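Local coordinates for putative fumarylacetoacetate hydrolase family protein (Yersinia pestis, PDB 3S52), which is of unestablished function but belongs to the fumarylacetoacetate hydrolase family and forms a two-chain assembly, at residues 25-33 and 163-174; 41-49 and 174-182. One frame throughout, in Å; residues are numbered along the deposited sequence.

Contact 1. Residues 25-33 and 163-174; sequences VGSNYAEHI and NTRDMITPIIPL. With SO4 (sulfate ion), chain E.
Asn28 clamps the loop at 167-169 with both its backbone and its side chain. The contact lies in the fumarylacetoacetate hydrolase family fold, where the turn between strand 21-26 and helix 30-35 meets the loop leading into helix 171-181. Three hydrogen bonds cross it. Ile168 N donates to Asn28 O at 2.8 Å. Asn28 CG lies anti to the backbone N (chi1 -152°), which carries the amide across to Thr169. There Asn28 OD1 accepts from Thr169 N at 2.8 Å, and ND2 gives a nearly straight bond to Thr169 O at 3.1 Å. Thr169 O lies in the plane of that amide. ND2 also donates to Thr192 O, so the group is fixed against rotation. One water joins Asn28 OD1 to Thr169 OG1, and another joins Ala30 N to Asp166 O.

Packing contacts flank these bonds. The Tyr29 ring has Met167 N over one face and Asn163 O at its edge. Tyr29 CZ lies 3.7 Å from CG of Met167, a selenomethionine, and Tyr29 OH 3.3 Å from Met167 CE. Ile168 CD1 reaches Ile33 CD1 at 3.7 Å, crossing at about a right angle. Val25 presents both methyls to Leu174, CG1 to CD2 and CG2 to CD1.

A sulfate, probably from the crystallisation liquor, is also bound by Lys125. Ser27 N donates to sulfate O3 at 2.8 Å, and His32 NE2 to sulfate O1 at 2.9 Å.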
loop_
_atom_site.group_PDB
_atom_site.type_symbol
_atom_site.label_atom_id
_atom_site.label_comp_id
_atom_site.label_asym_id
_atom_site.label_seq_id
_atom_site.Cartn_x
_atom_site.Cartn_y
_atom_site.Cartn_z
ATOM N N VAL A 25 1.950 6.387 -9.596
ATOM C CA VAL A 25 1.144 6.264 -10.802
ATOM C C VAL A 25 1.827 5.368 -11.836
ATOM O O VAL A 25 3.021 5.500 -12.084
ATOM C CB VAL A 25 0.834 7.636 -11.425
ATOM C CG1 VAL A 25 2.139 8.339 -11.914
ATOM C CG2 VAL A 25 -0.179 7.485 -12.557
ATOM N N GLY A 26 1.075 4.451 -12.436
ATOM C CA GLY A 26 1.619 3.648 -13.527
ATOM C C GLY A 26 1.204 4.214 -14.873
ATOM O O GLY A 26 0.254 4.996 -14.961
ATOM N N SER A 27 1.914 3.834 -15.926
ATOM C CA SER A 27 1.532 4.234 -17.270
ATOM C C SER A 27 1.357 5.736 -17.393
ATOM O O SER A 27 0.360 6.170 -17.951
ATOM C CB SER A 27 0.203 3.576 -17.678
ATOM O OG SER A 27 0.250 2.171 -17.501
ATOM N N ASN A 28 2.284 6.525 -16.852
ATOM C CA ASN A 28 2.189 7.987 -16.988
ATOM C C ASN A 28 3.070 8.675 -18.067
ATOM O O ASN A 28 3.092 9.892 -18.162
ATOM C CB ASN A 28 2.299 8.671 -15.620
ATOM C CG ASN A 28 1.575 10.012 -15.572
ATOM O OD1 ASN A 28 0.521 10.190 -16.184
ATOM N ND2 ASN A 28 2.134 10.957 -14.826
ATOM N N TYR A 29 3.808 7.894 -18.851
ATOM C CA TYR A 29 4.570 8.408 -19.993
ATOM C C TYR A 29 4.278 7.527 -21.211
ATOM O O TYR A 29 4.400 6.297 -21.136
ATOM C CB TYR A 29 6.081 8.356 -19.718
ATOM C CG TYR A 29 6.594 9.341 -18.702
ATOM C CD1 TYR A 29 6.326 9.180 -17.352
ATOM C CD2 TYR A 29 7.379 10.426 -19.088
ATOM C CE1 TYR A 29 6.805 10.093 -16.410
ATOM C CE2 TYR A 29 7.861 11.334 -18.149
ATOM C CZ TYR A 29 7.575 11.147 -16.811
ATOM O OH TYR A 29 8.045 12.023 -15.866
ATOM N N ALA A 30 3.913 8.140 -22.330
ATOM C CA ALA A 30 3.490 7.375 -23.510
ATOM C C ALA A 30 4.532 6.382 -24.029
ATOM O O ALA A 30 4.188 5.263 -24.403
ATOM C CB ALA A 30 3.045 8.313 -24.626
ATOM N N GLU A 31 5.800 6.785 -24.055
ATOM C CA GLU A 31 6.848 5.894 -24.535
ATOM C C GLU A 31 7.075 4.702 -23.598
ATOM O O GLU A 31 7.511 3.640 -24.036
ATOM C CB GLU A 31 8.146 6.665 -24.813
ATOM C CG GLU A 31 8.030 7.568 -26.045
ATOM C CD GLU A 31 9.300 8.351 -26.353
ATOM O OE1 GLU A 31 9.563 9.370 -25.669
ATOM O OE2 GLU A 31 10.028 7.953 -27.293
ATOM N N HIS A 32 6.773 4.871 -22.314
ATOM C CA HIS A 32 6.857 3.753 -21.390
ATOM C C HIS A 32 5.670 2.812 -21.593
ATOM O O HIS A 32 5.822 1.579 -21.596
ATOM C CB HIS A 32 6.923 4.222 -19.938
ATOM C CG HIS A 32 6.852 3.100 -18.956
ATOM N ND1 HIS A 32 7.741 2.048 -18.968
ATOM C CD2 HIS A 32 5.975 2.842 -17.957
ATOM C CE1 HIS A 32 7.429 1.200 -18.004
ATOM N NE2 HIS A 32 6.357 1.657 -17.377
ATOM N N ILE A 33 4.488 3.383 -21.780
ATOM C CA ILE A 33 3.336 2.559 -22.100
ATOM C C ILE A 33 3.604 1.685 -23.333
ATOM O O ILE A 33 3.195 0.524 -23.393
ATOM C CB ILE A 33 2.088 3.388 -22.317
ATOM C CG1 ILE A 33 1.679 4.079 -21.012
ATOM C CG2 ILE A 33 0.965 2.488 -22.789
ATOM C CD1 ILE A 33 0.450 4.978 -21.160
ATOM N N ASN A 163 11.956 13.734 -19.284
ATOM C CA ASN A 163 11.598 15.013 -18.713
ATOM C C ASN A 163 10.136 14.978 -18.326
ATOM O O ASN A 163 9.310 14.443 -19.072
ATOM C CB ASN A 163 11.890 16.138 -19.703
ATOM C CG ASN A 163 11.728 17.514 -19.087
ATOM O OD1 ASN A 163 10.607 17.996 -18.917
ATOM N ND2 ASN A 163 12.850 18.159 -18.750
ATOM N N THR A 164 9.814 15.533 -17.161
ATOM C CA THR A 164 8.439 15.483 -16.655
ATOM C C THR A 164 7.423 16.221 -17.530
ATOM O O THR A 164 6.209 16.101 -17.319
ATOM C CB THR A 164 8.339 15.992 -15.212
ATOM O OG1 THR A 164 8.746 17.369 -15.155
ATOM C CG2 THR A 164 9.237 15.156 -14.298
ATOM N N ARG A 165 7.898 16.984 -18.511
ATOM C CA ARG A 165 6.961 17.613 -19.442
ATOM C C ARG A 165 6.184 16.553 -20.218
ATOM O O ARG A 165 5.129 16.840 -20.797
ATOM C CB ARG A 165 7.663 18.572 -20.408
ATOM C CG ARG A 165 8.505 17.890 -21.486
ATOM C CD ARG A 165 9.008 18.894 -22.537
ATOM N NE ARG A 165 9.841 19.932 -21.935
ATOM C CZ ARG A 165 11.133 19.794 -21.652
ATOM N NH1 ARG A 165 11.766 18.655 -21.912
ATOM N NH2 ARG A 165 11.796 20.798 -21.103
ATOM N N ASP A 166 6.690 15.321 -20.221
ATOM C CA ASP A 166 6.055 14.265 -20.995
ATOM C C ASP A 166 5.011 13.491 -20.183
ATOM O O ASP A 166 4.370 12.585 -20.700
ATOM C CB ASP A 166 7.108 13.329 -21.608
ATOM C CG ASP A 166 7.930 14.016 -22.705
ATOM O OD1 ASP A 166 7.398 14.938 -23.360
ATOM O OD2 ASP A 166 9.102 13.649 -22.914
HETATM N N MSE A 167 4.825 13.857 -18.919
HETATM C CA MSE A 167 3.771 13.224 -18.118
HETATM C C MSE A 167 2.427 13.332 -18.822
HETATM O O MSE A 167 2.076 14.399 -19.326
HETATM C CB MSE A 167 3.667 13.857 -16.721
HETATM C CG MSE A 167 4.805 13.439 -15.811
HETATM SE SE MSE A 167 4.754 14.251 -14.036
HETATM C CE MSE A 167 6.477 13.670 -13.430
ATOM N N ILE A 168 1.686 12.227 -18.857
ATOM C CA ILE A 168 0.338 12.210 -19.420
ATOM C C ILE A 168 -0.625 12.931 -18.485
ATOM O O ILE A 168 -1.395 13.770 -18.918
ATOM C CB ILE A 168 -0.149 10.764 -19.696
ATOM C CG1 ILE A 168 0.611 10.163 -20.892
ATOM C CG2 ILE A 168 -1.654 10.742 -19.932
ATOM C CD1 ILE A 168 0.400 8.656 -21.059
ATOM N N THR A 169 -0.567 12.615 -17.196
ATOM C CA THR A 169 -1.300 13.398 -16.210
ATOM C C THR A 169 -0.277 14.204 -15.406
ATOM O O THR A 169 0.556 13.623 -14.722
ATOM C CB THR A 169 -2.132 12.498 -15.260
ATOM O OG1 THR A 169 -2.905 11.561 -16.026
ATOM C CG2 THR A 169 -3.079 13.351 -14.386
ATOM N N PRO A 170 -0.312 15.545 -15.521
ATOM C CA PRO A 170 0.649 16.431 -14.859
ATOM C C PRO A 170 0.556 16.319 -13.341
ATOM O O PRO A 170 -0.456 15.838 -12.830
ATOM C CB PRO A 170 0.201 17.824 -15.313
ATOM C CG PRO A 170 -0.530 17.581 -16.570
ATOM C CD PRO A 170 -1.284 16.317 -16.309
ATOM N N ILE A 171 1.603 16.760 -12.644
ATOM C CA ILE A 171 1.732 16.589 -11.193
ATOM C C ILE A 171 0.529 17.035 -10.366
ATOM O O ILE A 171 0.018 16.289 -9.526
ATOM C CB ILE A 171 2.979 17.338 -10.669
ATOM C CG1 ILE A 171 4.263 16.678 -11.192
ATOM C CG2 ILE A 171 2.970 17.405 -9.156
ATOM C CD1 ILE A 171 5.492 17.559 -11.023
ATOM N N ILE A 172 0.090 18.267 -10.576
ATOM C CA ILE A 172 -0.985 18.812 -9.751
ATOM C C ILE A 172 -2.337 18.087 -9.892
ATOM O O ILE A 172 -2.867 17.583 -8.908
ATOM C CB ILE A 172 -1.101 20.340 -9.929
ATOM C CG1 ILE A 172 0.066 21.007 -9.191
ATOM C CG2 ILE A 172 -2.421 20.850 -9.389
ATOM C CD1 ILE A 172 0.527 22.288 -9.833
ATOM N N PRO A 173 -2.890 18.013 -11.114
ATOM C CA PRO A 173 -4.106 17.204 -11.261
ATOM C C PRO A 173 -3.925 15.747 -10.814
ATOM O O PRO A 173 -4.887 15.117 -10.365
ATOM C CB PRO A 173 -4.405 17.260 -12.769
ATOM C CG PRO A 173 -3.132 17.827 -13.423
ATOM C CD PRO A 173 -2.499 18.693 -12.366
ATOM N N LEU A 174 -2.720 15.202 -10.943
ATOM C CA LEU A 174 -2.507 13.818 -10.517
ATOM C C LEU A 174 -2.706 13.712 -9.002
ATOM O O LEU A 174 -3.441 12.854 -8.494
ATOM C CB LEU A 174 -1.097 13.333 -10.895
ATOM C CG LEU A 174 -0.712 11.912 -10.453
ATOM C CD1 LEU A 174 -1.518 10.861 -11.179
ATOM C CD2 LEU A 174 0.785 11.677 -10.685
HETATM S S SO4 E . 4.067 0.620 -14.785
HETATM O O1 SO4 E . 5.268 -0.028 -15.314
HETATM O O2 SO4 E . 4.192 0.773 -13.348
HETATM O O3 SO4 E . 3.886 1.944 -15.384
HETATM O O4 SO4 E . 2.916 -0.244 -15.098
HETATM O O HOH W 1 -1.809 9.080 -15.992
HETATM O O HOH W 2 4.135 10.859 -22.793
#

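Contact 2. Residues 41-49 and 174-182; sequences SVEPVLFIK and LISYMSRFF
Leu46 inserts between Tyr177, Met178 and Phe182, packing strand 45-50 against helix 171-181. This is helix-on-sheet packing at one side of the mixed sheet of the fumarylacetoacetate hydrolase family fold. The tight part is apolar. Leu46 CD1 lies 3.8 Å from both Tyr177 CE2 and CG of the selenomethionine Met178, while Leu46 CD2 also faces Met178 CG. Pro44 lies over one face of the Tyr177 ring, with Pro44 CG 3.5 Å from Tyr177 CD2 and CD making a CH-pi contact offset toward the ring's rim. Tyr177 has CG anti to its backbone nitrogen (chi1 178°), which carries the ring out to the proline.

The Glu43 side is more exposed and its charge pairing loose: Glu43 OE1 comes to 3.3 Å from Tyr177 CE1 but stays 4.3 Å from Arg180 NH1, beyond a salt bridge. The carboxylate is turned 57° from the Tyr177 ring. Lys123 of the second subunit is hydrogen-bonded to both Tyr177 OH and Pro44 O.

At the other end, Phe182 is sandwiched between Phe181 CB and Ile48. The Ile48 methyl CD1 stands almost on the ring axis, 3.8 Å from the centroid of the Phe182 ring and 6° off its normal.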
loop_
_atom_site.group_PDB
_atom_site.type_symbol
_atom_site.label_atom_id
_atom_site.label_comp_id
_atom_site.label_asym_id
_atom_site.label_seq_id
_atom_site.Cartn_x
_atom_site.Cartn_y
_atom_site.Cartn_z
ATOM N N SER A 41 -4.770 4.480 -19.686
ATOM C CA SER A 41 -6.014 4.232 -18.974
ATOM C C SER A 41 -6.804 5.528 -18.930
ATOM O O SER A 41 -6.226 6.607 -19.027
ATOM C CB SER A 41 -5.714 3.726 -17.561
ATOM O OG SER A 41 -6.900 3.457 -16.845
ATOM N N VAL A 42 -8.125 5.445 -18.814
ATOM C CA VAL A 42 -8.900 6.678 -18.814
ATOM C C VAL A 42 -8.503 7.535 -17.633
ATOM O O VAL A 42 -8.292 8.740 -17.775
ATOM C CB VAL A 42 -10.405 6.438 -18.766
ATOM C CG1 VAL A 42 -11.133 7.785 -18.572
ATOM C CG2 VAL A 42 -10.855 5.734 -20.032
ATOM N N GLU A 43 -8.388 6.903 -16.470
ATOM C CA GLU A 43 -7.961 7.595 -15.256
ATOM C C GLU A 43 -6.635 7.033 -14.763
ATOM O O GLU A 43 -6.294 5.873 -15.049
ATOM C CB GLU A 43 -9.019 7.441 -14.169
ATOM C CG GLU A 43 -10.425 7.722 -14.670
ATOM C CD GLU A 43 -11.423 7.806 -13.549
ATOM O OE1 GLU A 43 -11.329 8.769 -12.753
ATOM O OE2 GLU A 43 -12.276 6.900 -13.447
ATOM N N PRO A 44 -5.876 7.855 -14.024
ATOM C CA PRO A 44 -4.549 7.448 -13.579
ATOM C C PRO A 44 -4.583 6.094 -12.900
ATOM O O PRO A 44 -5.471 5.811 -12.096
ATOM C CB PRO A 44 -4.171 8.528 -12.577
ATOM C CG PRO A 44 -4.892 9.761 -13.085
ATOM C CD PRO A 44 -6.136 9.290 -13.777
ATOM N N VAL A 45 -3.603 5.269 -13.239
ATOM C CA VAL A 45 -3.390 3.983 -12.586
ATOM C C VAL A 45 -2.634 4.214 -11.283
ATOM O O VAL A 45 -1.531 4.746 -11.286
ATOM C CB VAL A 45 -2.573 3.082 -13.502
ATOM C CG1 VAL A 45 -2.254 1.775 -12.815
ATOM C CG2 VAL A 45 -3.350 2.854 -14.803
ATOM N N LEU A 46 -3.246 3.840 -10.166
ATOM C CA LEU A 46 -2.695 4.166 -8.849
ATOM C C LEU A 46 -2.327 2.912 -8.073
ATOM O O LEU A 46 -3.091 1.953 -8.040
ATOM C CB LEU A 46 -3.713 4.969 -8.030
ATOM C CG LEU A 46 -4.088 6.343 -8.593
ATOM C CD1 LEU A 46 -4.823 7.146 -7.541
ATOM C CD2 LEU A 46 -2.807 7.088 -8.992
ATOM N N PHE A 47 -1.156 2.917 -7.448
ATOM C CA PHE A 47 -0.825 1.877 -6.482
ATOM C C PHE A 47 0.008 2.524 -5.398
ATOM O O PHE A 47 0.355 3.704 -5.511
ATOM C CB PHE A 47 -0.090 0.710 -7.147
ATOM C CG PHE A 47 1.217 1.102 -7.798
ATOM C CD1 PHE A 47 1.247 1.583 -9.097
ATOM C CD2 PHE A 47 2.415 0.963 -7.112
ATOM C CE1 PHE A 47 2.448 1.940 -9.696
ATOM C CE2 PHE A 47 3.629 1.322 -7.698
ATOM C CZ PHE A 47 3.646 1.813 -8.984
ATOM N N ILE A 48 0.345 1.769 -4.360
ATOM C CA ILE A 48 0.961 2.370 -3.175
ATOM C C ILE A 48 2.106 1.494 -2.687
ATOM O O ILE A 48 2.025 0.276 -2.801
ATOM C CB ILE A 48 -0.076 2.526 -2.032
ATOM C CG1 ILE A 48 -1.213 3.461 -2.457
ATOM C CG2 ILE A 48 0.594 3.037 -0.723
ATOM C CD1 ILE A 48 -2.306 3.666 -1.392
ATOM N N LYS A 49 3.164 2.114 -2.158
ATOM C CA LYS A 49 4.232 1.386 -1.493
ATOM C C LYS A 49 4.225 1.773 -0.015
ATOM O O LYS A 49 3.930 2.921 0.333
ATOM C CB LYS A 49 5.598 1.743 -2.075
ATOM C CG LYS A 49 5.774 1.558 -3.585
ATOM C CD LYS A 49 7.238 1.862 -3.959
ATOM C CE LYS A 49 7.511 1.789 -5.451
ATOM N NZ LYS A 49 7.916 0.420 -5.916
ATOM N N LEU A 174 -2.720 15.202 -10.943
ATOM C CA LEU A 174 -2.507 13.818 -10.517
ATOM C C LEU A 174 -2.706 13.712 -9.002
ATOM O O LEU A 174 -3.441 12.854 -8.494
ATOM C CB LEU A 174 -1.097 13.333 -10.895
ATOM C CG LEU A 174 -0.712 11.912 -10.453
ATOM C CD1 LEU A 174 -1.518 10.861 -11.179
ATOM C CD2 LEU A 174 0.785 11.677 -10.685
ATOM N N ILE A 175 -2.053 14.605 -8.278
ATOM C CA ILE A 175 -2.107 14.550 -6.834
ATOM C C ILE A 175 -3.518 14.874 -6.368
ATOM O O ILE A 175 -4.019 14.289 -5.414
ATOM C CB ILE A 175 -1.067 15.470 -6.180
ATOM C CG1 ILE A 175 0.342 14.975 -6.506
ATOM C CG2 ILE A 175 -1.263 15.500 -4.675
ATOM C CD1 ILE A 175 1.453 15.851 -5.913
ATOM N N SER A 176 -4.172 15.792 -7.067
ATOM C CA SER A 176 -5.553 16.102 -6.759
ATOM C C SER A 176 -6.378 14.828 -6.889
ATOM O O SER A 176 -7.125 14.453 -5.984
ATOM C CB SER A 176 -6.072 17.193 -7.698
ATOM O OG SER A 176 -7.432 17.467 -7.448
ATOM N N TYR A 177 -6.219 14.150 -8.015
ATOM C CA TYR A 177 -6.913 12.889 -8.246
ATOM C C TYR A 177 -6.654 11.842 -7.146
ATOM O O TYR A 177 -7.610 11.278 -6.585
ATOM C CB TYR A 177 -6.566 12.334 -9.632
ATOM C CG TYR A 177 -7.217 11.004 -9.926
ATOM C CD1 TYR A 177 -8.588 10.906 -10.156
ATOM C CD2 TYR A 177 -6.466 9.842 -9.952
ATOM C CE1 TYR A 177 -9.190 9.671 -10.417
ATOM C CE2 TYR A 177 -7.051 8.607 -10.220
ATOM C CZ TYR A 177 -8.408 8.526 -10.450
ATOM O OH TYR A 177 -8.968 7.284 -10.707
HETATM N N MSE A 178 -5.384 11.594 -6.828
HETATM C CA MSE A 178 -5.021 10.626 -5.777
HETATM C C MSE A 178 -5.737 10.926 -4.461
HETATM O O MSE A 178 -6.179 10.027 -3.754
HETATM C CB MSE A 178 -3.509 10.622 -5.511
HETATM C CG MSE A 178 -2.654 10.132 -6.660
HETATM SE SE MSE A 178 -0.741 10.559 -6.347
HETATM C CE MSE A 178 0.027 9.408 -7.781
ATOM N N SER A 179 -5.840 12.199 -4.127
ATOM C CA SER A 179 -6.430 12.595 -2.843
ATOM C C SER A 179 -7.937 12.313 -2.788
ATOM O O SER A 179 -8.531 12.431 -1.727
ATOM C CB SER A 179 -6.182 14.083 -2.565
ATOM O OG SER A 179 -7.071 14.902 -3.329
ATOM N N ARG A 180 -8.560 11.959 -3.916
ATOM C CA ARG A 180 -9.977 11.586 -3.894
ATOM C C ARG A 180 -10.130 10.223 -3.244
ATOM O O ARG A 180 -11.152 9.920 -2.653
ATOM C CB ARG A 180 -10.571 11.526 -5.300
ATOM C CG ARG A 180 -10.712 12.875 -6.009
ATOM C CD ARG A 180 -11.362 12.675 -7.387
ATOM N NE ARG A 180 -12.663 12.019 -7.260
ATOM C CZ ARG A 180 -13.245 11.305 -8.216
ATOM N NH1 ARG A 180 -12.645 11.133 -9.390
ATOM N NH2 ARG A 180 -14.430 10.753 -7.991
ATOM N N PHE A 181 -9.094 9.405 -3.369
ATOM C CA PHE A 181 -9.075 8.043 -2.832
ATOM C C PHE A 181 -8.349 7.978 -1.495
ATOM O O PHE A 181 -8.834 7.347 -0.554
ATOM C CB PHE A 181 -8.484 7.034 -3.835
ATOM C CG PHE A 181 -9.349 6.823 -5.042
ATOM C CD1 PHE A 181 -10.300 5.799 -5.064
ATOM C CD2 PHE A 181 -9.243 7.665 -6.142
ATOM C CE1 PHE A 181 -11.108 5.604 -6.171
ATOM C CE2 PHE A 181 -10.040 7.482 -7.252
ATOM C CZ PHE A 181 -10.982 6.449 -7.272
ATOM N N PHE A 182 -7.125 8.507 -1.473
ATOM C CA PHE A 182 -6.258 8.407 -0.303
ATOM C C PHE A 182 -5.950 9.767 0.323
ATOM O O PHE A 182 -5.555 10.706 -0.363
ATOM C CB PHE A 182 -4.963 7.690 -0.690
ATOM C CG PHE A 182 -5.179 6.568 -1.676
ATOM C CD1 PHE A 182 -5.848 5.414 -1.294
ATOM C CD2 PHE A 182 -4.726 6.669 -2.975
ATOM C CE1 PHE A 182 -6.055 4.383 -2.192
ATOM C CE2 PHE A 182 -4.932 5.636 -3.875
ATOM C CZ PHE A 182 -5.607 4.503 -3.480
#

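How the contacts relate
Contacts 1 and 2 have centres about 12 Å apart and share Leu174, near the start of helix 171-181. In contact 1 this leucine packs on strand 21-26, and in contact 2 its CD1 meets Pro44 CB at 3.8 Å. The two strands are antiparallel neighbours in the mixed sheet. A probable hydrogen bond joins them directly, Gly26 N to Val45 O at 2.9 Å. The loops also touch, with Thr169 OG1 4.0 Å from Pro44 CG. The sulfate lies at contact 1. Lys125, which binds it, also accepts a hydrogen bond from Lys49 of contact 2 through its backbone O. Contact 2 faces the second subunit, whereas contact 1 stays within one chain.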